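Local coordinates for protein L-hydantoinase (Arthrobacter aurescens, PDB 1GKR) that hydrolyses the ring amide of hydantoins, preferring aryl over alkyl derivatives, with an enantioselectivity that depends on the substrate, as a homotetramer with two zinc ions in each subunit, at residues A[1-11]-A[21-32]; A[81-89]-A[423-434]. All coordinates share one frame; numbering follows the deposited sequence.

Contact 1 (A[1-11]-A[21-32])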
loop_
_atom_site.group_PDB
_atom_site.type_symbol
_atom_site.label_atom_id
_atom_site.label_comp_id
_atom_site.label_asym_id
_atom_site.label_seq_id
_atom_site.Cartn_x
_atom_site.Cartn_y
_atom_site.Cartn_z
ATOM N N MET A 1 17.074 -9.179 -56.738
ATOM C CA MET A 1 16.004 -10.057 -56.178
ATOM C C MET A 1 16.228 -10.286 -54.690
ATOM O O MET A 1 16.953 -9.533 -54.044
ATOM C CB MET A 1 15.985 -11.395 -56.912
ATOM C CG MET A 1 17.326 -12.108 -56.924
ATOM S SD MET A 1 17.286 -13.613 -57.926
ATOM C CE MET A 1 17.198 -14.877 -56.659
ATOM N N PHE A 2 15.620 -11.335 -54.147
ATOM C CA PHE A 2 15.743 -11.622 -52.722
ATOM C C PHE A 2 16.592 -12.845 -52.418
ATOM O O PHE A 2 16.565 -13.828 -53.157
ATOM C CB PHE A 2 14.344 -11.779 -52.115
ATOM C CG PHE A 2 13.536 -10.508 -52.134
ATOM C CD1 PHE A 2 13.866 -9.444 -51.298
ATOM C CD2 PHE A 2 12.473 -10.358 -53.009
ATOM C CE1 PHE A 2 13.152 -8.256 -51.335
ATOM C CE2 PHE A 2 11.756 -9.173 -53.051
ATOM C CZ PHE A 2 12.097 -8.120 -52.213
ATOM N N ASP A 3 17.347 -12.780 -51.324
ATOM C CA ASP A 3 18.209 -13.891 -50.952
ATOM C C ASP A 3 17.383 -15.087 -50.528
ATOM O O ASP A 3 17.686 -16.216 -50.906
ATOM C CB ASP A 3 19.169 -13.498 -49.825
ATOM C CG ASP A 3 20.054 -12.318 -50.193
ATOM O OD1 ASP A 3 20.415 -12.194 -51.381
ATOM O OD2 ASP A 3 20.402 -11.521 -49.295
ATOM N N VAL A 4 16.337 -14.853 -49.746
ATOM C CA VAL A 4 15.486 -15.949 -49.301
ATOM C C VAL A 4 14.094 -15.466 -48.942
ATOM O O VAL A 4 13.909 -14.326 -48.515
ATOM C CB VAL A 4 16.104 -16.692 -48.077
ATOM C CG1 VAL A 4 16.503 -15.706 -47.030
ATOM C CG2 VAL A 4 15.106 -17.689 -47.488
ATOM N N ILE A 5 13.118 -16.344 -49.141
ATOM C CA ILE A 5 11.733 -16.060 -48.826
ATOM C C ILE A 5 11.196 -17.199 -47.983
ATOM O O ILE A 5 11.298 -18.370 -48.360
ATOM C CB ILE A 5 10.864 -15.949 -50.093
ATOM C CG1 ILE A 5 11.111 -14.609 -50.775
ATOM C CG2 ILE A 5 9.381 -16.056 -49.739
ATOM C CD1 ILE A 5 10.310 -14.436 -52.045
ATOM N N VAL A 6 10.648 -16.858 -46.823
ATOM C CA VAL A 6 10.063 -17.861 -45.947
ATOM C C VAL A 6 8.582 -17.614 -46.133
ATOM O O VAL A 6 8.076 -16.557 -45.750
ATOM C CB VAL A 6 10.426 -17.622 -44.470
ATOM C CG1 VAL A 6 9.968 -18.796 -43.641
ATOM C CG2 VAL A 6 11.924 -17.399 -44.321
ATOM N N LYS A 7 7.879 -18.559 -46.745
ATOM C CA LYS A 7 6.466 -18.329 -46.951
ATOM C C LYS A 7 5.505 -19.186 -46.160
ATOM O O LYS A 7 5.868 -20.252 -45.655
ATOM C CB LYS A 7 6.129 -18.375 -48.442
ATOM C CG LYS A 7 6.642 -19.538 -49.228
ATOM C CD LYS A 7 6.541 -19.168 -50.710
ATOM C CE LYS A 7 6.651 -20.389 -51.613
ATOM N NZ LYS A 7 5.562 -21.397 -51.356
ATOM N N ASN A 8 4.277 -18.676 -46.051
ATOM C CA ASN A 8 3.203 -19.319 -45.315
ATOM C C ASN A 8 3.572 -19.364 -43.855
ATOM O O ASN A 8 3.538 -20.416 -43.218
ATOM C CB ASN A 8 2.956 -20.725 -45.843
ATOM C CG ASN A 8 2.694 -20.728 -47.323
ATOM O OD1 ASN A 8 1.863 -19.961 -47.812
ATOM N ND2 ASN A 8 3.406 -21.580 -48.056
ATOM N N CYS A 9 3.940 -18.204 -43.335
ATOM C CA CYS A 9 4.320 -18.102 -41.942
ATOM C C CYS A 9 3.131 -17.647 -41.146
ATOM O O CYS A 9 2.329 -16.857 -41.626
ATOM C CB CYS A 9 5.402 -17.044 -41.737
ATOM S SG CYS A 9 6.912 -17.270 -42.633
ATOM N N ARG A 10 3.013 -18.158 -39.931
ATOM C CA ARG A 10 1.971 -17.709 -39.029
ATOM C C ARG A 10 2.899 -17.007 -38.039
ATOM O O ARG A 10 3.314 -17.555 -37.023
ATOM C CB ARG A 10 1.233 -18.887 -38.405
ATOM C CG ARG A 10 -0.226 -18.583 -38.164
ATOM C CD ARG A 10 -0.925 -19.718 -37.450
ATOM N NE ARG A 10 -1.101 -20.868 -38.324
ATOM C CZ ARG A 10 -2.011 -20.925 -39.290
ATOM N NH1 ARG A 10 -2.825 -19.891 -39.491
ATOM N NH2 ARG A 10 -2.100 -22.007 -40.059
ATOM N N LEU A 11 3.265 -15.795 -38.423
ATOM C CA LEU A 11 4.194 -14.937 -37.708
ATOM C C LEU A 11 3.691 -14.419 -36.365
ATOM O O LEU A 11 2.676 -13.727 -36.305
ATOM C CB LEU A 11 4.535 -13.789 -38.649
ATOM C CG LEU A 11 5.510 -12.690 -38.290
ATOM C CD1 LEU A 11 6.755 -13.265 -37.637
ATOM C CD2 LEU A 11 5.857 -11.956 -39.582
ATOM N N ASP A 21 4.353 -13.622 -45.514
ATOM C CA ASP A 21 5.604 -14.190 -45.980
ATOM C C ASP A 21 6.708 -13.186 -45.672
ATOM O O ASP A 21 6.487 -11.963 -45.714
ATOM C CB ASP A 21 5.567 -14.440 -47.488
ATOM C CG ASP A 21 4.566 -15.505 -47.888
ATOM O OD1 ASP A 21 4.021 -16.195 -46.991
ATOM O OD2 ASP A 21 4.333 -15.654 -49.110
ATOM N N ILE A 22 7.900 -13.704 -45.378
ATOM C CA ILE A 22 9.037 -12.853 -45.064
ATOM C C ILE A 22 10.067 -12.902 -46.173
ATOM O O ILE A 22 10.499 -13.972 -46.592
ATOM C CB ILE A 22 9.690 -13.274 -43.736
ATOM C CG1 ILE A 22 8.643 -13.230 -42.626
ATOM C CG2 ILE A 22 10.834 -12.338 -43.395
ATOM C CD1 ILE A 22 9.093 -13.847 -41.351
ATOM N N LEU A 23 10.431 -11.719 -46.651
ATOM C CA LEU A 23 11.409 -11.554 -47.720
ATOM C C LEU A 23 12.651 -11.005 -47.059
ATOM O O LEU A 23 12.605 -9.924 -46.447
ATOM C CB LEU A 23 10.942 -10.517 -48.748
ATOM C CG LEU A 23 9.601 -10.597 -49.479
ATOM C CD1 LEU A 23 9.707 -11.524 -50.660
ATOM C CD2 LEU A 23 8.512 -11.029 -48.510
ATOM N N VAL A 24 13.755 -11.734 -47.178
ATOM C CA VAL A 24 14.993 -11.277 -46.585
ATOM C C VAL A 24 16.074 -11.013 -47.618
ATOM O O VAL A 24 16.226 -11.744 -48.604
ATOM C CB VAL A 24 15.487 -12.271 -45.486
ATOM C CG1 VAL A 24 14.686 -13.531 -45.547
ATOM C CG2 VAL A 24 16.973 -12.549 -45.626
ATOM N N LYS A 25 16.792 -9.919 -47.397
ATOM C CA LYS A 25 17.883 -9.531 -48.266
ATOM C C LYS A 25 19.006 -8.901 -47.443
ATOM O O LYS A 25 18.767 -8.076 -46.557
ATOM C CB LYS A 25 17.403 -8.553 -49.335
ATOM C CG LYS A 25 18.507 -8.125 -50.269
ATOM C CD LYS A 25 17.968 -7.495 -51.534
ATOM C CE LYS A 25 19.094 -7.268 -52.543
ATOM N NZ LYS A 25 18.584 -6.747 -53.850
ATOM N N ASP A 26 20.232 -9.306 -47.750
ATOM C CA ASP A 26 21.419 -8.818 -47.062
ATOM C C ASP A 26 21.325 -9.030 -45.561
ATOM O O ASP A 26 21.701 -8.153 -44.779
ATOM C CB ASP A 26 21.671 -7.339 -47.368
ATOM C CG ASP A 26 21.989 -7.094 -48.839
ATOM O OD1 ASP A 26 22.819 -7.844 -49.408
ATOM O OD2 ASP A 26 21.411 -6.148 -49.428
ATOM N N GLY A 27 20.807 -10.198 -45.180
ATOM C CA GLY A 27 20.698 -10.568 -43.781
ATOM C C GLY A 27 19.606 -9.931 -42.946
ATOM O O GLY A 27 19.499 -10.212 -41.756
ATOM N N LYS A 28 18.790 -9.069 -43.539
ATOM C CA LYS A 28 17.728 -8.444 -42.774
ATOM C C LYS A 28 16.389 -8.600 -43.455
ATOM O O LYS A 28 16.313 -8.954 -44.627
ATOM C CB LYS A 28 18.048 -6.973 -42.553
ATOM C CG LYS A 28 19.156 -6.484 -43.435
ATOM C CD LYS A 28 19.595 -5.081 -43.069
ATOM C CE LYS A 28 20.258 -5.053 -41.710
ATOM N NZ LYS A 28 20.810 -3.696 -41.417
ATOM N N VAL A 29 15.325 -8.367 -42.704
ATOM C CA VAL A 29 13.992 -8.467 -43.272
ATOM C C VAL A 29 13.848 -7.304 -44.244
ATOM O O VAL A 29 13.982 -6.141 -43.859
ATOM C CB VAL A 29 12.909 -8.355 -42.185
ATOM C CG1 VAL A 29 11.534 -8.418 -42.813
ATOM C CG2 VAL A 29 13.073 -9.474 -41.178
ATOM N N ALA A 30 13.594 -7.620 -45.507
ATOM C CA ALA A 30 13.440 -6.588 -46.519
ATOM C C ALA A 30 11.961 -6.262 -46.713
ATOM O O ALA A 30 11.599 -5.141 -47.094
ATOM C CB ALA A 30 14.048 -7.058 -47.818
ATOM N N ALA A 31 11.104 -7.242 -46.433
ATOM C CA ALA A 31 9.674 -7.050 -46.590
ATOM C C ALA A 31 8.844 -8.141 -45.939
ATOM O O ALA A 31 9.313 -9.255 -45.707
ATOM C CB ALA A 31 9.337 -6.987 -48.053
ATOM N N ILE A 32 7.601 -7.793 -45.639
ATOM C CA ILE A 32 6.638 -8.725 -45.075
ATOM C C ILE A 32 5.415 -8.513 -45.944
ATOM O O ILE A 32 4.905 -7.393 -46.052
ATOM C CB ILE A 32 6.286 -8.385 -43.634
ATOM C CG1 ILE A 32 7.555 -8.447 -42.783
ATOM C CG2 ILE A 32 5.204 -9.337 -43.130
ATOM C CD1 ILE A 32 7.341 -8.089 -41.341
HETATM O O HOH W 1 20.493 -12.439 -46.735
#
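V4-V6 run antiparallel to I22-V24, the axes of strands 4-7 and 21-25 being 4.7 Å apart at 170°, in the β-domain that accompanies the barrel in this amidohydrolase family. Two hydrogen-bonded pairs, V4 with V24 and V6 with I22, enclose the non-hydrogen-bonded pair I5 and L23; V24 N reaches V4 O at 2.9 Å, nearly in line with the carbonyl. D3 and V4 both face V24, a classic β bulge. The valines and I22 line one face, where I22 CD1 also meets L11 CD2 at 4.1 Å. On the other, I5 and L23 run abreast with their branches heading in one direction, and L23 CB sits over the F2 ring, 4.1 Å from its centroid; F2 CE1 touches A30 CB at 3.8 Å. Where segment 1-11 turns a corner at N8, the carboxylate of D21 from the facing strand ties it down: with CG beside its own backbone N (chi1 -66°), OD1 takes N8 N at 2.7 Å, from 42° above the carboxylate plane, while OD2 binds the T36 hydroxyl. With an alanine here, N8 N and T36 OG1 would probably both lose a partner and the corner its tie. I32 pairs with a strand of a neighbouring subunit. At the type I' turn, D3 OD2 accepts D26 N at 2.7 Å and a water proton, and the same water accepts from G27 N.

Contact 2 (A[81-89]-A[423-434]); sequences SAAVGGITT and PVLTMVRGTVVA
A83 and V84, in the last turns of barrel helix 75-85, lie against A434 of strand 431-434, the two axes 7.6 Å apart at 111°, while strand 87-89 runs alongside strand 425-428 at 3° but 7.7 Å away, too far for backbone pairing. The contact thus joins the outside of the (β/α)8 barrel to the C-terminal hairpin, which closes through a type I' turn from V428 to T431. The close, buried packing runs from A83 to T88. A83 CB meets A434 CB at 4.2 Å and V433 CG2 at the same distance, small groups that let helix and strand come close. V433 and A434 both face T426 in a classic β bulge, their N-H groups converging on T426 O. For T88, chi1 53° puts OG1 between the backbone N and the carbonyl carbon and so turns the methyl CG2 anti to the carbonyl carbon, where it meets M427 O at 3.8 Å and V428 CG1 at 4.1 Å. The helix ends in a Schellman motif at G86, whose positive phi suits glycine; a CB there would also run into P423 CG. That proline ring lies against the last turn, with CG 3.5 Å from V84 O, and V84 and P423, both partly exposed, form the more open side. The one candidate hydrogen bond across the segments, T426 OG1 to A83 O, is weak and doubtful, because the place of A83 O is unsure. Barrel and hairpin are therefore held mainly by the fit of small apolar groups, and no backbone hydrogen bond crosses between the two segments.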
loop_
_atom_site.group_PDB
_atom_site.type_symbol
_atom_site.label_atom_id
_atom_site.label_comp_id
_atom_site.label_asym_id
_atom_site.label_seq_id
_atom_site.Cartn_x
_atom_site.Cartn_y
_atom_site.Cartn_z
ATOM N N SER A 81 24.398 -25.544 -28.895
ATOM C CA SER A 81 23.209 -25.869 -28.118
ATOM C C SER A 81 22.210 -24.735 -28.300
ATOM O O SER A 81 21.006 -24.976 -28.422
ATOM C CB SER A 81 23.532 -26.006 -26.631
ATOM O OG SER A 81 24.058 -27.281 -26.331
ATOM N N ALA A 82 22.711 -23.500 -28.310
ATOM C CA ALA A 82 21.848 -22.346 -28.499
ATOM C C ALA A 82 21.177 -22.481 -29.862
ATOM O O ALA A 82 19.949 -22.432 -29.973
ATOM C CB ALA A 82 22.658 -21.064 -28.444
ATOM N N ALA A 83 21.987 -22.665 -30.899
ATOM C CA ALA A 83 21.460 -22.794 -32.246
ATOM C C ALA A 83 20.335 -23.806 -32.354
ATOM O O ALA A 83 19.291 -23.496 -32.907
ATOM C CB ALA A 83 22.561 -23.154 -33.209
ATOM N N VAL A 84 20.511 -25.015 -31.836
ATOM C CA VAL A 84 19.419 -25.966 -31.977
ATOM C C VAL A 84 18.286 -25.604 -31.052
ATOM O O VAL A 84 17.140 -25.944 -31.319
ATOM C CB VAL A 84 19.847 -27.430 -31.698
ATOM C CG1 VAL A 84 21.086 -27.757 -32.483
ATOM C CG2 VAL A 84 20.068 -27.650 -30.229
ATOM N N GLY A 85 18.612 -24.913 -29.965
ATOM C CA GLY A 85 17.600 -24.510 -29.002
ATOM C C GLY A 85 16.800 -23.297 -29.449
ATOM O O GLY A 85 15.894 -22.870 -28.756
ATOM N N GLY A 86 17.137 -22.733 -30.603
ATOM C CA GLY A 86 16.414 -21.578 -31.099
ATOM C C GLY A 86 16.861 -20.239 -30.534
ATOM O O GLY A 86 16.204 -19.221 -30.760
ATOM N N ILE A 87 17.969 -20.230 -29.798
ATOM C CA ILE A 87 18.489 -18.998 -29.219
ATOM C C ILE A 87 19.502 -18.414 -30.194
ATOM O O ILE A 87 20.628 -18.884 -30.300
ATOM C CB ILE A 87 19.139 -19.281 -27.843
ATOM C CG1 ILE A 87 18.058 -19.795 -26.891
ATOM C CG2 ILE A 87 19.820 -18.032 -27.280
ATOM C CD1 ILE A 87 18.574 -20.116 -25.514
ATOM N N THR A 88 19.086 -17.375 -30.905
ATOM C CA THR A 88 19.929 -16.748 -31.913
ATOM C C THR A 88 20.909 -15.684 -31.427
ATOM O O THR A 88 21.871 -15.370 -32.121
ATOM C CB THR A 88 19.057 -16.191 -33.019
ATOM O OG1 THR A 88 18.056 -15.343 -32.444
ATOM C CG2 THR A 88 18.379 -17.345 -33.764
ATOM N N THR A 89 20.658 -15.076 -30.276
ATOM C CA THR A 89 21.654 -14.148 -29.756
ATOM C C THR A 89 21.718 -14.283 -28.234
ATOM O O THR A 89 20.694 -14.404 -27.548
ATOM C CB THR A 89 21.462 -12.649 -30.199
ATOM O OG1 THR A 89 21.108 -11.855 -29.071
ATOM C CG2 THR A 89 20.445 -12.508 -31.275
ATOM N N PRO A 423 11.869 -25.625 -31.759
ATOM C CA PRO A 423 12.175 -24.991 -33.041
ATOM C C PRO A 423 12.750 -26.098 -33.921
ATOM O O PRO A 423 13.527 -26.913 -33.435
ATOM C CB PRO A 423 13.219 -23.939 -32.672
ATOM C CG PRO A 423 13.910 -24.549 -31.471
ATOM C CD PRO A 423 12.784 -25.183 -30.691
ATOM N N VAL A 424 12.367 -26.142 -35.193
ATOM C CA VAL A 424 12.857 -27.171 -36.113
ATOM C C VAL A 424 13.738 -26.569 -37.202
ATOM O O VAL A 424 14.243 -27.273 -38.069
ATOM C CB VAL A 424 11.684 -27.922 -36.807
ATOM C CG1 VAL A 424 10.762 -28.529 -35.767
ATOM C CG2 VAL A 424 10.903 -26.962 -37.695
ATOM N N LEU A 425 13.908 -25.259 -37.161
ATOM C CA LEU A 425 14.729 -24.550 -38.135
ATOM C C LEU A 425 15.058 -23.257 -37.419
ATOM O O LEU A 425 14.189 -22.630 -36.818
ATOM C CB LEU A 425 13.920 -24.242 -39.403
ATOM C CG LEU A 425 14.431 -23.484 -40.650
ATOM C CD1 LEU A 425 15.041 -22.146 -40.295
ATOM C CD2 LEU A 425 15.432 -24.328 -41.368
ATOM N N THR A 426 16.318 -22.871 -37.439
ATOM C CA THR A 426 16.666 -21.628 -36.803
ATOM C C THR A 426 17.661 -20.932 -37.698
ATOM O O THR A 426 18.627 -21.546 -38.158
ATOM C CB THR A 426 17.223 -21.842 -35.359
ATOM O OG1 THR A 426 18.479 -21.173 -35.222
ATOM C CG2 THR A 426 17.359 -23.302 -35.030
ATOM N N MET A 427 17.388 -19.667 -38.004
ATOM C CA MET A 427 18.296 -18.916 -38.844
ATOM C C MET A 427 18.635 -17.576 -38.240
ATOM O O MET A 427 17.809 -16.958 -37.551
ATOM C CB MET A 427 17.721 -18.700 -40.252
ATOM C CG MET A 427 16.573 -17.709 -40.385
ATOM S SD MET A 427 16.426 -17.009 -42.090
ATOM C CE MET A 427 15.798 -18.378 -43.008
ATOM N N VAL A 428 19.874 -17.146 -38.460
ATOM C CA VAL A 428 20.278 -15.841 -37.978
ATOM C C VAL A 428 20.828 -15.082 -39.175
ATOM O O VAL A 428 21.579 -15.638 -39.987
ATOM C CB VAL A 428 21.303 -15.911 -36.794
ATOM C CG1 VAL A 428 21.513 -17.329 -36.387
ATOM C CG2 VAL A 428 22.598 -15.202 -37.153
ATOM N N ARG A 429 20.407 -13.822 -39.290
ATOM C CA ARG A 429 20.804 -12.949 -40.379
ATOM C C ARG A 429 20.634 -13.597 -41.757
ATOM O O ARG A 429 21.519 -13.546 -42.620
ATOM C CB ARG A 429 22.232 -12.458 -40.160
ATOM C CG ARG A 429 22.303 -11.376 -39.109
ATOM C CD ARG A 429 23.729 -10.968 -38.781
ATOM N NE ARG A 429 24.452 -12.031 -38.092
ATOM C CZ ARG A 429 25.310 -12.856 -38.679
ATOM N NH1 ARG A 429 25.560 -12.741 -39.972
ATOM N NH2 ARG A 429 25.910 -13.807 -37.973
ATOM N N GLY A 430 19.476 -14.215 -41.948
ATOM C CA GLY A 430 19.181 -14.827 -43.224
ATOM C C GLY A 430 19.815 -16.164 -43.559
ATOM O O GLY A 430 19.595 -16.666 -44.661
ATOM N N THR A 431 20.601 -16.764 -42.671
ATOM C CA THR A 431 21.158 -18.052 -43.058
ATOM C C THR A 431 20.790 -19.155 -42.059
ATOM O O THR A 431 20.782 -18.941 -40.843
ATOM C CB THR A 431 22.707 -17.952 -43.317
ATOM O OG1 THR A 431 23.421 -18.677 -42.316
ATOM C CG2 THR A 431 23.173 -16.492 -43.337
ATOM N N VAL A 432 20.433 -20.326 -42.576
ATOM C CA VAL A 432 20.034 -21.425 -41.706
ATOM C C VAL A 432 21.234 -21.951 -40.942
ATOM O O VAL A 432 22.166 -22.483 -41.543
ATOM C CB VAL A 432 19.412 -22.579 -42.508
ATOM C CG1 VAL A 432 18.933 -23.676 -41.558
ATOM C CG2 VAL A 432 18.260 -22.063 -43.331
ATOM N N VAL A 433 21.216 -21.795 -39.619
ATOM C CA VAL A 433 22.330 -22.259 -38.796
ATOM C C VAL A 433 22.021 -23.617 -38.195
ATOM O O VAL A 433 22.920 -24.357 -37.823
ATOM C CB VAL A 433 22.661 -21.281 -37.647
ATOM C CG1 VAL A 433 23.080 -19.923 -38.203
ATOM C CG2 VAL A 433 21.475 -21.152 -36.739
ATOM N N ALA A 434 20.749 -23.951 -38.094
ATOM C CA ALA A 434 20.395 -25.239 -37.549
ATOM C C ALA A 434 19.101 -25.655 -38.180
ATOM O O ALA A 434 18.164 -24.863 -38.303
ATOM C CB ALA A 434 20.249 -25.165 -36.048
#

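Contact 1 lies near the edge of the chain, about 27 Å from its centre, and is only partly buried; contact 2 is a buried interface about 15 Å from that centre. The first is a strand pairing, rich in backbone bonds and finished at its ends by carboxylates; the second sets a helix and strand of the barrel against a hairpin, almost wholly through apolar side chains. Their centres are 16 Å apart and they touch: V24 CG2 and V4 CG1 meet G430, and V6 CG2 meets M427 CE. The valine face of 1-11 with 21-32 therefore rests on the hairpin 423-434, whose far side covers the barrel. Both contacts lie away from the zinc site.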